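Local coordinates for bacterial regulatory proteins, TetR family (Nitrosomonas europaea, PDB 3NI7), which probably binds DNA as a transcriptional regulator of the TetR family, at residues Trp58-Ala70 with His86-Gln98. Residues are numbered along the deposited sequence; the frame is centred on the assembly and turned at random.
Sequences WFDRADSRMLKEA and HLIMIWLDALAVQ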
loop_
_atom_site.group_PDB
_atom_site.type_symbol
_atom_site.label_atom_id
_atom_site.label_comp_id
_atom_site.label_asym_id
_atom_site.label_seq_id
_atom_site.Cartn_x
_atom_site.Cartn_y
_atom_site.Cartn_z
ATOM N N TRP A 58 -5.158 -18.563 6.383
ATOM C CA TRP A 58 -3.851 -18.146 6.841
ATOM C C TRP A 58 -3.935 -16.771 7.545
ATOM O O TRP A 58 -3.372 -16.549 8.636
ATOM C CB TRP A 58 -2.892 -18.044 5.646
ATOM C CG TRP A 58 -1.474 -17.807 6.010
ATOM C CD1 TRP A 58 -0.703 -16.783 5.618
ATOM C CD2 TRP A 58 -0.657 -18.636 6.834
ATOM N NE1 TRP A 58 0.566 -16.916 6.133
ATOM C CE2 TRP A 58 0.602 -18.047 6.893
ATOM C CE3 TRP A 58 -0.875 -19.835 7.515
ATOM C CZ2 TRP A 58 1.626 -18.585 7.607
ATOM C CZ3 TRP A 58 0.138 -20.376 8.225
ATOM C CH2 TRP A 58 1.377 -19.754 8.277
ATOM N N PHE A 59 -4.614 -15.846 6.880
ATOM C CA PHE A 59 -4.779 -14.517 7.422
ATOM C C PHE A 59 -5.752 -14.520 8.597
ATOM O O PHE A 59 -5.625 -13.727 9.492
ATOM C CB PHE A 59 -5.187 -13.562 6.323
ATOM C CG PHE A 59 -4.056 -13.213 5.416
ATOM C CD1 PHE A 59 -3.785 -13.933 4.289
ATOM C CD2 PHE A 59 -3.244 -12.176 5.701
ATOM C CE1 PHE A 59 -2.706 -13.601 3.449
ATOM C CE2 PHE A 59 -2.171 -11.861 4.870
ATOM C CZ PHE A 59 -1.920 -12.596 3.741
ATOM N N ASP A 60 -6.683 -15.450 8.652
ATOM C CA ASP A 60 -7.509 -15.543 9.846
ATOM C C ASP A 60 -6.724 -16.076 11.003
ATOM O O ASP A 60 -7.015 -15.775 12.161
ATOM C CB ASP A 60 -8.715 -16.401 9.600
ATOM C CG ASP A 60 -9.823 -15.617 9.003
ATOM O OD1 ASP A 60 -9.863 -14.364 9.291
ATOM O OD2 ASP A 60 -10.648 -16.208 8.267
ATOM N N ARG A 61 -5.729 -16.890 10.709
ATOM C CA ARG A 61 -4.959 -17.437 11.799
ATOM C C ARG A 61 -4.227 -16.292 12.514
ATOM O O ARG A 61 -4.212 -16.229 13.751
ATOM C CB ARG A 61 -3.999 -18.524 11.313
ATOM C CG ARG A 61 -3.261 -19.146 12.451
ATOM C CD ARG A 61 -2.430 -20.247 11.993
ATOM N NE ARG A 61 -3.261 -21.335 11.584
ATOM C CZ ARG A 61 -2.796 -22.522 11.244
ATOM N NH1 ARG A 61 -1.484 -22.744 11.265
ATOM N NH2 ARG A 61 -3.664 -23.487 10.847
ATOM N N ALA A 62 -3.629 -15.388 11.737
ATOM C CA ALA A 62 -2.992 -14.167 12.295
ATOM C C ALA A 62 -4.009 -13.347 13.107
ATOM O O ALA A 62 -3.859 -13.161 14.318
ATOM C CB ALA A 62 -2.434 -13.328 11.181
ATOM N N ASP A 63 -5.141 -13.049 12.499
ATOM C CA ASP A 63 -6.107 -12.202 13.159
ATOM C C ASP A 63 -6.454 -12.797 14.520
ATOM O O ASP A 63 -6.712 -12.051 15.464
ATOM C CB ASP A 63 -7.369 -12.059 12.307
ATOM C CG ASP A 63 -7.116 -11.316 11.011
ATOM O OD1 ASP A 63 -5.988 -10.813 10.822
ATOM O OD2 ASP A 63 -8.044 -11.236 10.179
ATOM N N SER A 64 -6.480 -14.122 14.638
ATOM C CA SER A 64 -6.880 -14.698 15.910
ATOM C C SER A 64 -5.748 -14.638 16.942
ATOM O O SER A 64 -6.012 -14.563 18.137
ATOM C CB SER A 64 -7.301 -16.127 15.741
ATOM O OG SER A 64 -6.135 -16.883 15.998
ATOM N N ARG A 65 -4.492 -14.697 16.500
ATOM C CA ARG A 65 -3.363 -14.451 17.435
ATOM C C ARG A 65 -3.503 -13.061 18.015
ATOM O O ARG A 65 -3.494 -12.845 19.227
ATOM C CB ARG A 65 -1.981 -14.657 16.771
ATOM C CG ARG A 65 -1.507 -16.173 16.802
ATOM C CD ARG A 65 -1.238 -16.680 18.278
ATOM N NE ARG A 65 -0.298 -15.780 19.024
ATOM C CZ ARG A 65 -0.613 -14.873 19.973
ATOM N NH1 ARG A 65 0.361 -14.147 20.514
ATOM N NH2 ARG A 65 -1.862 -14.676 20.411
HETATM N N MSE A 66 -3.730 -12.139 17.113
HETATM C CA MSE A 66 -4.004 -10.777 17.478
HETATM C C MSE A 66 -5.174 -10.660 18.453
HETATM O O MSE A 66 -5.172 -9.889 19.373
HETATM C CB MSE A 66 -4.316 -10.020 16.216
HETATM C CG MSE A 66 -4.160 -8.578 16.336
HETATM SE SE MSE A 66 -3.809 -7.792 14.585
HETATM C CE MSE A 66 -5.650 -7.476 14.084
ATOM N N LEU A 67 -6.204 -11.451 18.240
ATOM C CA LEU A 67 -7.373 -11.392 19.119
ATOM C C LEU A 67 -7.057 -11.906 20.516
ATOM O O LEU A 67 -7.510 -11.321 21.488
ATOM C CB LEU A 67 -8.521 -12.204 18.530
ATOM C CG LEU A 67 -9.809 -12.304 19.356
ATOM C CD1 LEU A 67 -10.352 -10.917 19.574
ATOM C CD2 LEU A 67 -10.870 -13.210 18.715
ATOM N N LYS A 68 -6.307 -13.013 20.601
ATOM C CA LYS A 68 -5.940 -13.625 21.895
ATOM C C LYS A 68 -5.125 -12.619 22.681
ATOM O O LYS A 68 -5.331 -12.404 23.878
ATOM C CB LYS A 68 -5.140 -14.917 21.711
ATOM N N GLU A 69 -4.230 -11.958 21.980
ATOM C CA GLU A 69 -3.476 -10.883 22.598
ATOM C C GLU A 69 -4.399 -9.794 23.118
ATOM O O GLU A 69 -4.277 -9.377 24.276
ATOM C CB GLU A 69 -2.465 -10.274 21.610
ATOM C CG GLU A 69 -1.326 -9.495 22.288
ATOM C CD GLU A 69 -0.537 -10.342 23.279
ATOM O OE1 GLU A 69 -0.111 -9.795 24.351
ATOM O OE2 GLU A 69 -0.371 -11.566 22.963
ATOM N N ALA A 70 -5.331 -9.348 22.275
ATOM C CA ALA A 70 -6.170 -8.190 22.591
ATOM C C ALA A 70 -7.032 -8.336 23.829
ATOM O O ALA A 70 -7.662 -7.377 24.244
ATOM C CB ALA A 70 -7.036 -7.840 21.415
ATOM N N HIS A 86 1.881 -3.397 19.250
ATOM C CA HIS A 86 1.959 -4.735 19.730
ATOM C C HIS A 86 1.076 -5.669 18.885
ATOM O O HIS A 86 1.503 -6.760 18.470
ATOM C CB HIS A 86 1.569 -4.776 21.187
ATOM C CG HIS A 86 2.006 -6.029 21.859
ATOM N ND1 HIS A 86 1.653 -7.287 21.391
ATOM C CD2 HIS A 86 2.813 -6.232 22.933
ATOM C CE1 HIS A 86 2.209 -8.210 22.159
ATOM N NE2 HIS A 86 2.915 -7.600 23.101
ATOM N N LEU A 87 -0.158 -5.263 18.617
ATOM C CA LEU A 87 -1.055 -6.092 17.828
ATOM C C LEU A 87 -0.521 -6.285 16.427
ATOM O O LEU A 87 -0.642 -7.360 15.880
ATOM C CB LEU A 87 -2.440 -5.466 17.730
ATOM C CG LEU A 87 -3.150 -5.217 19.061
ATOM C CD1 LEU A 87 -4.369 -4.317 18.847
ATOM C CD2 LEU A 87 -3.486 -6.574 19.702
ATOM N N ILE A 88 0.032 -5.252 15.810
ATOM C CA ILE A 88 0.428 -5.409 14.421
ATOM C C ILE A 88 1.563 -6.396 14.392
ATOM O O ILE A 88 1.615 -7.325 13.551
ATOM C CB ILE A 88 0.810 -4.101 13.727
ATOM C CG1 ILE A 88 -0.438 -3.204 13.560
ATOM C CG2 ILE A 88 1.345 -4.409 12.340
ATOM C CD1 ILE A 88 -0.096 -1.734 13.104
HETATM N N MSE A 89 2.426 -6.270 15.374
HETATM C CA MSE A 89 3.553 -7.180 15.437
HETATM C C MSE A 89 3.110 -8.629 15.621
HETATM O O MSE A 89 3.568 -9.471 14.883
HETATM C CB MSE A 89 4.591 -6.731 16.499
HETATM C CG MSE A 89 5.460 -5.529 16.070
HETATM SE SE MSE A 89 6.032 -5.509 14.166
HETATM C CE MSE A 89 6.892 -7.293 13.982
ATOM N N ILE A 90 2.182 -8.910 16.539
ATOM C CA ILE A 90 1.629 -10.274 16.680
ATOM C C ILE A 90 1.125 -10.765 15.336
ATOM O O ILE A 90 1.370 -11.870 14.904
ATOM C CB ILE A 90 0.446 -10.339 17.642
ATOM C CG1 ILE A 90 0.878 -10.101 19.075
ATOM C CG2 ILE A 90 -0.123 -11.700 17.610
ATOM C CD1 ILE A 90 1.555 -11.295 19.691
ATOM N N TRP A 91 0.426 -9.913 14.649
ATOM C CA TRP A 91 -0.098 -10.301 13.355
ATOM C C TRP A 91 1.062 -10.679 12.434
ATOM O O TRP A 91 1.017 -11.707 11.760
ATOM C CB TRP A 91 -0.864 -9.121 12.773
ATOM C CG TRP A 91 -1.754 -9.425 11.688
ATOM C CD1 TRP A 91 -2.919 -10.072 11.778
ATOM C CD2 TRP A 91 -1.613 -9.012 10.329
ATOM N NE1 TRP A 91 -3.528 -10.137 10.540
ATOM C CE2 TRP A 91 -2.739 -9.496 9.630
ATOM C CE3 TRP A 91 -0.643 -8.274 9.631
ATOM C CZ2 TRP A 91 -2.919 -9.302 8.271
ATOM C CZ3 TRP A 91 -0.800 -8.074 8.284
ATOM C CH2 TRP A 91 -1.937 -8.597 7.604
ATOM N N LEU A 92 2.113 -9.857 12.396
ATOM C CA LEU A 92 3.189 -10.157 11.438
ATOM C C LEU A 92 4.049 -11.337 11.854
ATOM O O LEU A 92 4.507 -12.101 11.005
ATOM C CB LEU A 92 4.008 -8.945 11.152
ATOM C CG LEU A 92 3.247 -7.914 10.300
ATOM C CD1 LEU A 92 3.753 -6.499 10.617
ATOM C CD2 LEU A 92 3.398 -8.216 8.822
ATOM N N ASP A 93 4.202 -11.522 13.156
ATOM C CA ASP A 93 4.873 -12.692 13.673
ATOM C C ASP A 93 4.098 -13.974 13.300
ATOM O O ASP A 93 4.665 -14.969 12.853
ATOM C CB ASP A 93 5.057 -12.574 15.185
ATOM C CG ASP A 93 6.172 -11.598 15.563
ATOM O OD1 ASP A 93 6.810 -10.994 14.656
ATOM O OD2 ASP A 93 6.405 -11.422 16.779
ATOM N N ALA A 94 2.783 -13.926 13.482
ATOM C CA ALA A 94 1.949 -14.998 13.087
ATOM C C ALA A 94 2.247 -15.362 11.623
ATOM O O ALA A 94 2.565 -16.537 11.275
ATOM C CB ALA A 94 0.531 -14.609 13.254
ATOM N N LEU A 95 2.161 -14.363 10.760
ATOM C CA LEU A 95 2.424 -14.603 9.334
ATOM C C LEU A 95 3.846 -15.028 9.125
ATOM O O LEU A 95 4.155 -15.795 8.220
ATOM C CB LEU A 95 2.175 -13.333 8.514
ATOM C CG LEU A 95 0.715 -12.828 8.576
ATOM C CD1 LEU A 95 0.467 -11.487 7.860
ATOM C CD2 LEU A 95 -0.198 -13.881 8.019
ATOM N N ALA A 96 4.718 -14.506 9.984
ATOM C CA ALA A 96 6.178 -14.750 9.831
ATOM C C ALA A 96 6.561 -16.241 9.900
ATOM O O ALA A 96 7.680 -16.603 9.516
ATOM C CB ALA A 96 6.988 -14.012 10.879
ATOM N N VAL A 97 5.650 -17.087 10.410
ATOM C CA VAL A 97 5.928 -18.517 10.532
ATOM C C VAL A 97 6.396 -18.922 9.110
ATOM O O VAL A 97 7.327 -19.748 8.932
ATOM C CB VAL A 97 4.750 -19.285 11.172
ATOM C CG1 VAL A 97 4.968 -20.711 11.003
ATOM C CG2 VAL A 97 4.593 -19.002 12.654
ATOM N N GLN A 98 5.734 -18.356 8.093
ATOM C CA GLN A 98 6.198 -18.436 6.690
ATOM C C GLN A 98 6.103 -17.113 5.913
ATOM O O GLN A 98 5.197 -16.890 5.104
ATOM C CB GLN A 98 5.296 -19.446 6.016
ATOM C CG GLN A 98 5.484 -20.859 6.470
ATOM C CD GLN A 98 6.832 -21.424 6.095
ATOM O OE1 GLN A 98 7.764 -20.696 5.668
ATOM N NE2 GLN A 98 6.944 -22.745 6.238
#
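The indole of Trp-91 meets the carboxylate of Asp-63 at its edge and carries CD1 of Leu-95, from its own helix, over one face; CZ2 points at the edge of the Phe-59 ring, which has CD1 of Trp-58 over one face, offset toward the rim. Ile-90 lays CG2 over one face of the Arg-65 guanidinium, a suitable cover for a flat cation whose NH1 makes a long salt bridge to OE2 of Glu-69, one turn on in the same helix. Trp-91 is a knob among Phe-59, Ala-62, Asp-63 and Met-66, swung there with CG anti to the backbone N (chi1 -163°). Its NE1 donates to OD1 of Asp-63 at 2.6 Å, bent to 146°, with carboxylate and indole nearly coplanar. Met-66, modelled as selenomethionine, sets its SE obliquely 4.4 Å from the centroid of the Trp-91 five-membered ring, a Met-aromatic contact. Small residues suit the close approach of segments 58-69 and 86-96, whose axes come within 8.0 Å at 141°: CB of Ala-62 lies 3.8 Å from CB of Ala-94. Leu-95 comes next, its CD2 3.7 Å from NE1 of Trp-58, which bonds to Thr-102. Replacing Trp-91 by a leucine would probably leave OD1 of Asp-63 without its N-H donor and open a gap beside Met-66. As in TetR-family regulators generally, helix 51-69 leads from the helix-turn-helix region into the C-terminal helical core. Asp-63 OD2 pairs with Arg-124, tying this roughly antiparallel pair to helix 115-135 and probably favouring the ionised carboxylate.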